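Local coordinates for MAU2 chromatid cohesion factor homolog (Saccharomyces cerevisiae, PDB 4XDN), which acts in sister chromatid cohesion, forming with SCC2 the complex required for cohesin to associate with chromosomes, at residues G269-T272 with D273-E277; L562-Q565 with I566-Y570; R601-Q604 with Y605-I609. All coordinates share one frame; numbering follows the deposited sequence.

Contact 1 of 3, residues G269-T272 with D273-E277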
ATOM      1  N   GLY A 269      -7.455   6.032 -14.441  1.00 36.93           N
ATOM      2  CA  GLY A 269      -7.379   5.821 -15.873  1.00 40.10           C
ATOM      3  C   GLY A 269      -8.060   4.524 -16.268  1.00 42.14           C
ATOM      4  O   GLY A 269      -8.524   3.773 -15.409  1.00 42.35           O
ATOM      5  N   ASN A 270      -8.122   4.262 -17.568  1.00 43.39           N
ATOM      6  CA  ASN A 270      -8.710   3.028 -18.074  1.00 46.49           C
ATOM      7  C   ASN A 270      -7.725   1.868 -17.963  1.00 45.36           C
ATOM      8  O   ASN A 270      -6.550   2.015 -18.298  1.00 48.33           O
ATOM      9  CB  ASN A 270      -9.155   3.210 -19.526  1.00 52.55           C
ATOM     10  CG  ASN A 270     -10.075   2.103 -19.993  1.00 56.09           C
ATOM     11  OD1 ASN A 270      -9.620   1.050 -20.440  1.00 55.87           O
ATOM     12  ND2 ASN A 270     -11.380   2.332 -19.886  1.00 59.19           N
ATOM     13  N   ILE A 271      -8.209   0.719 -17.495  1.00 43.37           N
ATOM     14  CA  ILE A 271      -7.356  -0.444 -17.244  1.00 41.33           C
ATOM     15  C   ILE A 271      -7.526  -1.557 -18.279  1.00 42.49           C
ATOM     16  O   ILE A 271      -6.938  -2.629 -18.136  1.00 42.11           O
ATOM     17  CB  ILE A 271      -7.630  -1.051 -15.846  1.00 38.82           C
ATOM     18  CG1 ILE A 271      -9.087  -1.515 -15.729  1.00 38.62           C
ATOM     19  CG2 ILE A 271      -7.302  -0.041 -14.757  1.00 38.35           C
ATOM     20  CD1 ILE A 271      -9.362  -2.367 -14.507  1.00 37.10           C
ATOM     21  N   THR A 272      -8.327  -1.309 -19.312  1.00 43.45           N
ATOM     22  CA  THR A 272      -8.616  -2.335 -20.313  1.00 46.57           C
ATOM     23  C   THR A 272      -7.339  -2.847 -20.979  1.00 49.28           C
ATOM     24  O   THR A 272      -7.122  -4.056 -21.065  1.00 51.08           O
ATOM     25  CB  THR A 272      -9.573  -1.809 -21.401  1.00 49.03           C
ATOM     26  OG1 THR A 272     -10.782  -1.342 -20.792  1.00 50.01           O
ATOM     27  CG2 THR A 272      -9.914  -2.907 -22.401  1.00 50.02           C
ATOM     28  N   ASP A 273      -6.501  -1.929 -21.448  1.00 50.24           N
ATOM     29  CA  ASP A 273      -5.235  -2.303 -22.067  1.00 51.70           C
ATOM     30  C   ASP A 273      -4.353  -3.062 -21.084  1.00 47.67           C
ATOM     31  O   ASP A 273      -3.775  -4.094 -21.419  1.00 47.02           O
ATOM     32  CB  ASP A 273      -4.496  -1.065 -22.577  1.00 55.30           C
ATOM     33  CG  ASP A 273      -5.185  -0.420 -23.760  1.00 61.11           C
ATOM     34  OD1 ASP A 273      -5.895  -1.133 -24.499  1.00 62.54           O
ATOM     35  OD2 ASP A 273      -5.010   0.801 -23.953  1.00 64.24           O
ATOM     36  N   HIS A 274      -4.264  -2.541 -19.867  1.00 45.51           N
ATOM     37  CA  HIS A 274      -3.416  -3.124 -18.837  1.00 45.89           C
ATOM     38  C   HIS A 274      -3.935  -4.485 -18.384  1.00 42.86           C
ATOM     39  O   HIS A 274      -3.157  -5.351 -17.981  1.00 42.13           O
ATOM     40  CB  HIS A 274      -3.314  -2.164 -17.653  1.00 49.47           C
ATOM     41  CG  HIS A 274      -2.649  -0.867 -17.994  1.00 54.62           C
ATOM     42  ND1 HIS A 274      -3.317   0.174 -18.602  1.00 58.71           N
ATOM     43  CD2 HIS A 274      -1.371  -0.451 -17.833  1.00 55.63           C
ATOM     44  CE1 HIS A 274      -2.481   1.180 -18.791  1.00 60.47           C
ATOM     45  NE2 HIS A 274      -1.294   0.826 -18.332  1.00 59.05           N
ATOM     46  N   LEU A 275      -5.248  -4.675 -18.457  1.00 40.63           N
ATOM     47  CA  LEU A 275      -5.847  -5.973 -18.174  1.00 40.61           C
ATOM     48  C   LEU A 275      -5.457  -6.981 -19.249  1.00 42.34           C
ATOM     49  O   LEU A 275      -5.134  -8.130 -18.948  1.00 40.56           O
ATOM     50  CB  LEU A 275      -7.373  -5.861 -18.088  1.00 40.14           C
ATOM     51  CG  LEU A 275      -7.951  -5.396 -16.748  1.00 38.85           C
ATOM     52  CD1 LEU A 275      -9.443  -5.120 -16.878  1.00 40.61           C
ATOM     53  CD2 LEU A 275      -7.695  -6.428 -15.653  1.00 36.82           C
ATOM     54  N   ASN A 276      -5.486  -6.540 -20.503  1.00 44.46           N
ATOM     55  CA  ASN A 276      -5.150  -7.408 -21.623  1.00 46.92           C
ATOM     56  C   ASN A 276      -3.684  -7.833 -21.596  1.00 44.98           C
ATOM     57  O   ASN A 276      -3.345  -8.937 -22.020  1.00 45.26           O
ATOM     58  CB  ASN A 276      -5.471  -6.713 -22.948  1.00 51.30           C
ATOM     59  CG  ASN A 276      -6.957  -6.453 -23.124  1.00 55.98           C
ATOM     60  OD1 ASN A 276      -7.794  -7.144 -22.542  1.00 57.30           O
ATOM     61  ND2 ASN A 276      -7.289  -5.454 -23.934  1.00 58.24           N
ATOM     62  N   GLU A 277      -2.818  -6.958 -21.096  1.00 44.84           N
ATOM     63  CA  GLU A 277      -1.402  -7.283 -20.973  1.00 48.09           C
ATOM     64  C   GLU A 277      -1.200  -8.405 -19.962  1.00 46.31           C
ATOM     65  O   GLU A 277      -0.434  -9.338 -20.203  1.00 45.70           O
ATOM     66  CB  GLU A 277      -0.595  -6.051 -20.563  1.00 53.33           C
ATOM     67  CG  GLU A 277      -0.486  -4.999 -21.655  1.00 61.21           C
ATOM     68  CD  GLU A 277       0.425  -3.850 -21.274  1.00 66.50           C
ATOM     69  OE1 GLU A 277       1.515  -4.109 -20.721  1.00 67.04           O
ATOM     70  OE2 GLU A 277       0.049  -2.685 -21.531  1.00 69.77           O
TER
HETATM   71  O   HOH W   1      -6.469   1.113 -21.108  1.00 62.79           O

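Contact 2 of 3, residues L562-Q565 with I566-Y570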
ATOM      1  N   LEU A 562     -21.235   9.044 -10.817  1.00 34.81           N
ATOM      2  CA  LEU A 562     -22.548   9.643 -11.025  1.00 32.30           C
ATOM      3  C   LEU A 562     -22.621  11.089 -10.557  1.00 31.42           C
ATOM      4  O   LEU A 562     -22.927  11.980 -11.349  1.00 30.23           O
ATOM      5  CB  LEU A 562     -23.628   8.834 -10.308  1.00 32.31           C
ATOM      6  CG  LEU A 562     -25.057   9.344 -10.518  1.00 32.29           C
ATOM      7  CD1 LEU A 562     -25.479   9.183 -11.971  1.00 31.16           C
ATOM      8  CD2 LEU A 562     -26.015   8.622  -9.598  1.00 33.59           C
ATOM      9  N   LEU A 563     -22.349  11.319  -9.275  1.00 30.58           N
ATOM     10  CA  LEU A 563     -22.483  12.655  -8.703  1.00 31.70           C
ATOM     11  C   LEU A 563     -21.594  13.653  -9.435  1.00 32.81           C
ATOM     12  O   LEU A 563     -22.009  14.777  -9.713  1.00 31.82           O
ATOM     13  CB  LEU A 563     -22.140  12.646  -7.211  1.00 31.97           C
ATOM     14  CG  LEU A 563     -22.198  14.010  -6.511  1.00 31.47           C
ATOM     15  CD1 LEU A 563     -23.588  14.625  -6.610  1.00 33.30           C
ATOM     16  CD2 LEU A 563     -21.777  13.893  -5.060  1.00 30.88           C
ATOM     17  N   LEU A 564     -20.374  13.233  -9.753  1.00 33.58           N
ATOM     18  CA  LEU A 564     -19.428  14.104 -10.433  1.00 33.68           C
ATOM     19  C   LEU A 564     -19.935  14.463 -11.824  1.00 34.84           C
ATOM     20  O   LEU A 564     -19.939  15.633 -12.206  1.00 32.12           O
ATOM     21  CB  LEU A 564     -18.054  13.440 -10.526  1.00 35.06           C
ATOM     22  CG  LEU A 564     -16.938  14.292 -11.137  1.00 38.58           C
ATOM     23  CD1 LEU A 564     -16.683  15.538 -10.304  1.00 37.00           C
ATOM     24  CD2 LEU A 564     -15.666  13.478 -11.276  1.00 40.12           C
ATOM     25  N   GLN A 565     -20.375  13.457 -12.573  1.00 35.14           N
ATOM     26  CA  GLN A 565     -20.845  13.672 -13.940  1.00 39.41           C
ATOM     27  C   GLN A 565     -22.008  14.663 -13.983  1.00 36.87           C
ATOM     28  O   GLN A 565     -22.095  15.493 -14.889  1.00 38.51           O
ATOM     29  CB  GLN A 565     -21.267  12.349 -14.580  1.00 45.12           C
ATOM     30  CG  GLN A 565     -20.641  12.107 -15.944  1.00 54.88           C
ATOM     31  CD  GLN A 565     -21.308  10.978 -16.706  1.00 63.72           C
ATOM     32  OE1 GLN A 565     -21.820  10.026 -16.112  1.00 67.03           O
ATOM     33  NE2 GLN A 565     -21.312  11.082 -18.030  1.00 66.49           N
ATOM     34  N   ILE A 566     -22.892  14.579 -12.995  1.00 33.72           N
ATOM     35  CA  ILE A 566     -24.054  15.458 -12.937  1.00 32.01           C
ATOM     36  C   ILE A 566     -23.639  16.897 -12.629  1.00 30.32           C
ATOM     37  O   ILE A 566     -24.137  17.838 -13.246  1.00 28.47           O
ATOM     38  CB  ILE A 566     -25.075  14.971 -11.879  1.00 30.62           C
ATOM     39  CG1 ILE A 566     -25.645  13.611 -12.292  1.00 30.02           C
ATOM     40  CG2 ILE A 566     -26.218  15.972 -11.722  1.00 32.43           C
ATOM     41  CD1 ILE A 566     -26.519  12.946 -11.235  1.00 29.02           C
ATOM     42  N   LEU A 567     -22.729  17.066 -11.674  1.00 32.29           N
ATOM     43  CA  LEU A 567     -22.312  18.399 -11.250  1.00 32.77           C
ATOM     44  C   LEU A 567     -21.531  19.138 -12.340  1.00 34.52           C
ATOM     45  O   LEU A 567     -21.695  20.346 -12.514  1.00 34.27           O
ATOM     46  CB  LEU A 567     -21.468  18.311  -9.975  1.00 30.58           C
ATOM     47  CG  LEU A 567     -22.198  17.856  -8.707  1.00 31.20           C
ATOM     48  CD1 LEU A 567     -21.216  17.723  -7.553  1.00 30.87           C
ATOM     49  CD2 LEU A 567     -23.324  18.807  -8.334  1.00 33.32           C
ATOM     50  N   VAL A 568     -20.683  18.416 -13.068  1.00 36.48           N
ATOM     51  CA  VAL A 568     -19.902  19.024 -14.141  1.00 37.67           C
ATOM     52  C   VAL A 568     -20.816  19.467 -15.278  1.00 35.48           C
ATOM     53  O   VAL A 568     -20.650  20.554 -15.832  1.00 34.21           O
ATOM     54  CB  VAL A 568     -18.836  18.063 -14.696  1.00 41.15           C
ATOM     55  CG1 VAL A 568     -18.053  18.723 -15.830  1.00 45.56           C
ATOM     56  CG2 VAL A 568     -17.887  17.648 -13.598  1.00 44.45           C
ATOM     57  N   ASN A 569     -21.774  18.616 -15.628  1.00 35.22           N
ATOM     58  CA  ASN A 569     -22.732  18.953 -16.669  1.00 36.82           C
ATOM     59  C   ASN A 569     -23.673  20.064 -16.214  1.00 33.25           C
ATOM     60  O   ASN A 569     -24.018  20.948 -16.998  1.00 32.96           O
ATOM     61  CB  ASN A 569     -23.528  17.714 -17.084  1.00 38.06           C
ATOM     62  CG  ASN A 569     -22.783  16.858 -18.092  1.00 39.66           C
ATOM     63  OD1 ASN A 569     -22.909  17.054 -19.301  1.00 39.13           O
ATOM     64  ND2 ASN A 569     -21.997  15.906 -17.597  1.00 39.58           N
ATOM     65  N   TYR A 570     -24.073  20.023 -14.947  1.00 31.36           N
ATOM     66  CA  TYR A 570     -24.899  21.081 -14.364  1.00 32.06           C
ATOM     67  C   TYR A 570     -24.170  22.417 -14.414  1.00 36.02           C
ATOM     68  O   TYR A 570     -24.730  23.430 -14.831  1.00 35.31           O
ATOM     69  CB  TYR A 570     -25.269  20.742 -12.919  1.00 32.95           C
ATOM     70  CG  TYR A 570     -25.952  21.869 -12.169  1.00 35.18           C
ATOM     71  CD1 TYR A 570     -27.274  22.207 -12.433  1.00 38.02           C
ATOM     72  CD2 TYR A 570     -25.281  22.583 -11.187  1.00 36.34           C
ATOM     73  CE1 TYR A 570     -27.905  23.232 -11.747  1.00 37.33           C
ATOM     74  CE2 TYR A 570     -25.902  23.609 -10.495  1.00 37.12           C
ATOM     75  CZ  TYR A 570     -27.214  23.929 -10.779  1.00 38.73           C
ATOM     76  OH  TYR A 570     -27.832  24.950 -10.093  1.00 38.60           O
TER

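Contact 3 of 3, residues R601-Q604 with Y605-I609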
ATOM      1  N   ARG A 601     -31.440  13.191  -3.554  1.00 31.80           N
ATOM      2  CA  ARG A 601     -32.724  13.880  -3.670  1.00 34.07           C
ATOM      3  C   ARG A 601     -32.608  15.402  -3.602  1.00 33.51           C
ATOM      4  O   ARG A 601     -33.310  16.113  -4.326  1.00 33.08           O
ATOM      5  CB  ARG A 601     -33.679  13.387  -2.583  1.00 35.07           C
ATOM      6  CG  ARG A 601     -34.314  12.046  -2.907  1.00 36.99           C
ATOM      7  CD  ARG A 601     -34.984  11.438  -1.693  1.00 41.69           C
ATOM      8  NE  ARG A 601     -35.725  10.226  -2.031  1.00 47.67           N
ATOM      9  CZ  ARG A 601     -36.212   9.372  -1.136  1.00 51.69           C
ATOM     10  NH1 ARG A 601     -36.033   9.589   0.161  1.00 52.15           N
ATOM     11  NH2 ARG A 601     -36.874   8.296  -1.539  1.00 53.83           N
ATOM     12  N   LYS A 602     -31.734  15.907  -2.738  1.00 32.85           N
ATOM     13  CA  LYS A 602     -31.571  17.350  -2.600  1.00 32.86           C
ATOM     14  C   LYS A 602     -30.811  17.914  -3.796  1.00 31.49           C
ATOM     15  O   LYS A 602     -31.089  19.024  -4.245  1.00 32.23           O
ATOM     16  CB  LYS A 602     -30.860  17.692  -1.292  1.00 32.36           C
ATOM     17  CG  LYS A 602     -31.764  17.576  -0.076  1.00 31.47           C
ATOM     18  CD  LYS A 602     -31.015  17.829   1.219  1.00 34.36           C
ATOM     19  CE  LYS A 602     -31.945  17.724   2.420  1.00 37.02           C
ATOM     20  NZ  LYS A 602     -31.231  17.931   3.707  1.00 37.60           N
ATOM     21  N   VAL A 603     -29.861  17.142  -4.314  1.00 30.38           N
ATOM     22  CA  VAL A 603     -29.168  17.512  -5.543  1.00 29.92           C
ATOM     23  C   VAL A 603     -30.168  17.546  -6.699  1.00 28.08           C
ATOM     24  O   VAL A 603     -30.193  18.495  -7.486  1.00 25.02           O
ATOM     25  CB  VAL A 603     -28.011  16.529  -5.863  1.00 27.91           C
ATOM     26  CG1 VAL A 603     -27.471  16.744  -7.276  1.00 29.88           C
ATOM     27  CG2 VAL A 603     -26.888  16.676  -4.841  1.00 28.32           C
ATOM     28  N   GLN A 604     -30.999  16.508  -6.786  1.00 28.75           N
ATOM     29  CA  GLN A 604     -31.990  16.396  -7.852  1.00 30.97           C
ATOM     30  C   GLN A 604     -32.992  17.543  -7.789  1.00 29.31           C
ATOM     31  O   GLN A 604     -33.449  18.040  -8.820  1.00 29.47           O
ATOM     32  CB  GLN A 604     -32.726  15.054  -7.766  1.00 30.45           C
ATOM     33  CG  GLN A 604     -33.548  14.714  -9.008  1.00 28.80           C
ATOM     34  CD  GLN A 604     -34.242  13.365  -8.903  1.00 27.00           C
ATOM     35  OE1 GLN A 604     -34.654  12.952  -7.823  1.00 26.94           O
ATOM     36  NE2 GLN A 604     -34.366  12.670 -10.029  1.00 25.75           N
ATOM     37  N   TYR A 605     -33.331  17.958  -6.573  1.00 28.58           N
ATOM     38  CA  TYR A 605     -34.263  19.061  -6.368  1.00 30.04           C
ATOM     39  C   TYR A 605     -33.700  20.360  -6.947  1.00 30.96           C
ATOM     40  O   TYR A 605     -34.386  21.066  -7.684  1.00 30.54           O
ATOM     41  CB  TYR A 605     -34.571  19.226  -4.877  1.00 31.47           C
ATOM     42  CG  TYR A 605     -35.448  20.415  -4.552  1.00 33.43           C
ATOM     43  CD1 TYR A 605     -36.822  20.366  -4.749  1.00 33.09           C
ATOM     44  CD2 TYR A 605     -34.902  21.586  -4.042  1.00 35.90           C
ATOM     45  CE1 TYR A 605     -37.626  21.448  -4.450  1.00 33.81           C
ATOM     46  CE2 TYR A 605     -35.695  22.672  -3.740  1.00 35.48           C
ATOM     47  CZ  TYR A 605     -37.057  22.600  -3.946  1.00 35.88           C
ATOM     48  OH  TYR A 605     -37.852  23.682  -3.645  1.00 38.38           O
ATOM     49  N   VAL A 606     -32.450  20.666  -6.617  1.00 29.63           N
ATOM     50  CA  VAL A 606     -31.792  21.862  -7.135  1.00 30.52           C
ATOM     51  C   VAL A 606     -31.697  21.787  -8.659  1.00 30.07           C
ATOM     52  O   VAL A 606     -31.966  22.769  -9.353  1.00 28.39           O
ATOM     53  CB  VAL A 606     -30.388  22.039  -6.515  1.00 31.46           C
ATOM     54  CG1 VAL A 606     -29.634  23.212  -7.158  1.00 32.11           C
ATOM     55  CG2 VAL A 606     -30.508  22.251  -5.014  1.00 33.84           C
ATOM     56  N   ILE A 607     -31.320  20.620  -9.173  1.00 30.16           N
ATOM     57  CA  ILE A 607     -31.299  20.387 -10.613  1.00 29.55           C
ATOM     58  C   ILE A 607     -32.702  20.568 -11.179  1.00 30.03           C
ATOM     59  O   ILE A 607     -32.876  21.064 -12.292  1.00 29.97           O
ATOM     60  CB  ILE A 607     -30.791  18.966 -10.962  1.00 31.01           C
ATOM     61  CG1 ILE A 607     -29.412  18.714 -10.331  1.00 34.92           C
ATOM     62  CG2 ILE A 607     -30.785  18.755 -12.481  1.00 30.79           C
ATOM     63  CD1 ILE A 607     -28.249  18.675 -11.301  1.00 37.73           C
ATOM     64  N   GLY A 608     -33.700  20.155 -10.406  1.00 27.45           N
ATOM     65  CA  GLY A 608     -35.085  20.264 -10.822  1.00 29.54           C
ATOM     66  C   GLY A 608     -35.525  21.707 -10.982  1.00 30.21           C
ATOM     67  O   GLY A 608     -36.269  22.031 -11.907  1.00 31.55           O
ATOM     68  N   ILE A 609     -35.071  22.573 -10.080  1.00 30.24           N
ATOM     69  CA  ILE A 609     -35.385  23.995 -10.170  1.00 32.94           C
ATOM     70  C   ILE A 609     -34.847  24.547 -11.485  1.00 32.69           C
ATOM     71  O   ILE A 609     -35.527  25.296 -12.179  1.00 32.78           O
ATOM     72  CB  ILE A 609     -34.788  24.800  -8.992  1.00 35.37           C
ATOM     73  CG1 ILE A 609     -35.383  24.323  -7.665  1.00 33.21           C
ATOM     74  CG2 ILE A 609     -35.049  26.300  -9.173  1.00 37.06           C
ATOM     75  CD1 ILE A 609     -34.725  24.924  -6.440  1.00 32.95           C
TER

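Contact 1 of 3, residues G269-T272 with D273-E277
Ile271 and Leu275, one helical turn apart, make the packed side of this helix start. Their methyl ends cross at a slant, with Ile271 CD1 3.6 Å from Leu275 CD1. Ile271 has CG1 between its own N and carbonyl carbon (chi1 61°), a torsion that turns the branch over the leucine. Leu275 also leans on Leu324 and Ile271 on Met261, with Gln328, Ser331 and Tyr332 touching too, a largely covered setting that suits branched aliphatic chains. Beneath them, Leu275 N donates to Ile271 O at 2.7 Å, approaching almost in line with the carbonyl (163° at the oxygen), and the next bond, from Asn276 N to Thr272 O, measures 3.0 Å.

The solvent side is polar and looser. Asn270 OD1 collects three donors. Thr272 N comes to Asn270 OD1 at 2.9 Å, 42° out of the amide plane, whereas Thr272 OG1 lies in that plane on a lone pair, 2.7 Å from Asn270 OD1. A water donates as the third and also accepts from Asp273 N at 3.1 Å, so it serves an amide in the helix's first turn. The His274 ring stands obliquely by Ile271 CA and Asn270 O, with Glu260 and Gln264 of helix 250-266 against it; its buried ND1 has no polar partner in the model. Thr272 and Asn276 run alongside each other with only loose contact. Asparagine suits its place because a short side-chain carbonyl can reach forward to the amide two residues on. This is an Asx turn that supplies a capping bond at the N-terminus of helix 272-291, with the threonine hydroxyl reinforcing it.

Contact 2 of 3, residues L562-Q565 with I566-Y570
Three aliphatic pairs, each spaced i to i+4, line successive flanks of helix 562-575. Leu562 and Ile566 lie side by side, Leu562 CG being 4.0 Å from Ile566 CD1. Leu563 and Leu567 instead cross at a slant, the CD1 of Leu567 resting 4.0 Å from the CG of Leu563. Leu564 and Val568 again point the same way, meeting through Leu564 CD1 and Val568 CG2 at 4.1 Å. Such chains suit the place: helix 499-513 packs on Leu564, Leu567 and Val568, while a second protein chain, probably SCC2, adds apolar cover to Leu563 and Leu567.

Among the hydrogen bonds, the backbone ladder is regular, but Gln565 O is gripped twice. Asn569 N reaches Gln565 O at 3.2 Å and Asn569 ND2 reaches the same Gln565 O at 2.7 Å, from opposite faces of the carbonyl plane. With CG beside its own backbone N (chi1 -83°), the asparagine amide folds back over the preceding turn, and its N-H points nearly straight at the oxygen (170°). The same amide holds Asn543 O through ND2 and Phe545 N through OD1.

Both ends of the buried Asn569 amide have partners: the chemistry implies a mostly aliphatic stretch of helix in which Asn569 is a buried polar anchor, fastening the chain around Asn543 to Phe545.

Contact 3 of 3, residues R601-Q604 with Y605-I609
Arg601 enters through its backbone: its carbonyl O accepts from Tyr605 N at 2.9 Å, while its extended side chain leads off from the next turn. Lys602 likewise gives its O to Val606 N, and Val606 CG2 sits 3.4 Å from that Lys602 O. The long lysine chain, extended beyond CG, points away from the following turn and carries NZ to an acidic side chain of a second protein chain, probably SCC2, with which it pairs as a salt bridge outside this contact; such a reach suits lysine at an interface.

Val603 makes the apolar touch of this contact. Its CG1, anti to its own N (chi1 169°), lies alongside Ile607, 4.1 Å from Ile607 CG1. The nearly straight bond from Ile607 N to Val603 O (2.9 Å, 170°) runs beneath this pair. Gln604 O then receives Gly608 N at 2.7 Å, though with a bent N-H approach (135°). The glutamine chain is stretched away from the turn, and its NE2 finds Phe591 O, which satisfies the NE2 end of this buried amide.

Around this helix, 601-618, helix 621-638 meets Gln604 and Tyr605, helices 562-575 and 580-593 pack against Ile607, and Tyr605 OH is hydrogen-bonded to the backbone of the other protein chain.

Contact 1 is a surface feature at the start of helix 272-291, where a polar cap and a water do much of the work. Contacts 2 and 3 are buried and take up the first turns of helices 562-575 and 601-618; contact 2 rests on three aliphatic pairs, contact 3 on one, beside backbone bonds and polar side chains that turn to other partners. These two touch directly: Ile566 CG2 lies 3.4 Å from Ile607 CD1, and Tyr570 adds packing on Ile607 and Val606. Their centres are about 12 Å apart, whereas that of contact 1 is about 25 Å from contact 2's and about 36 Å from contact 3's. Contacts 2 and 3 also both meet the second protein chain, which does not touch contact 1.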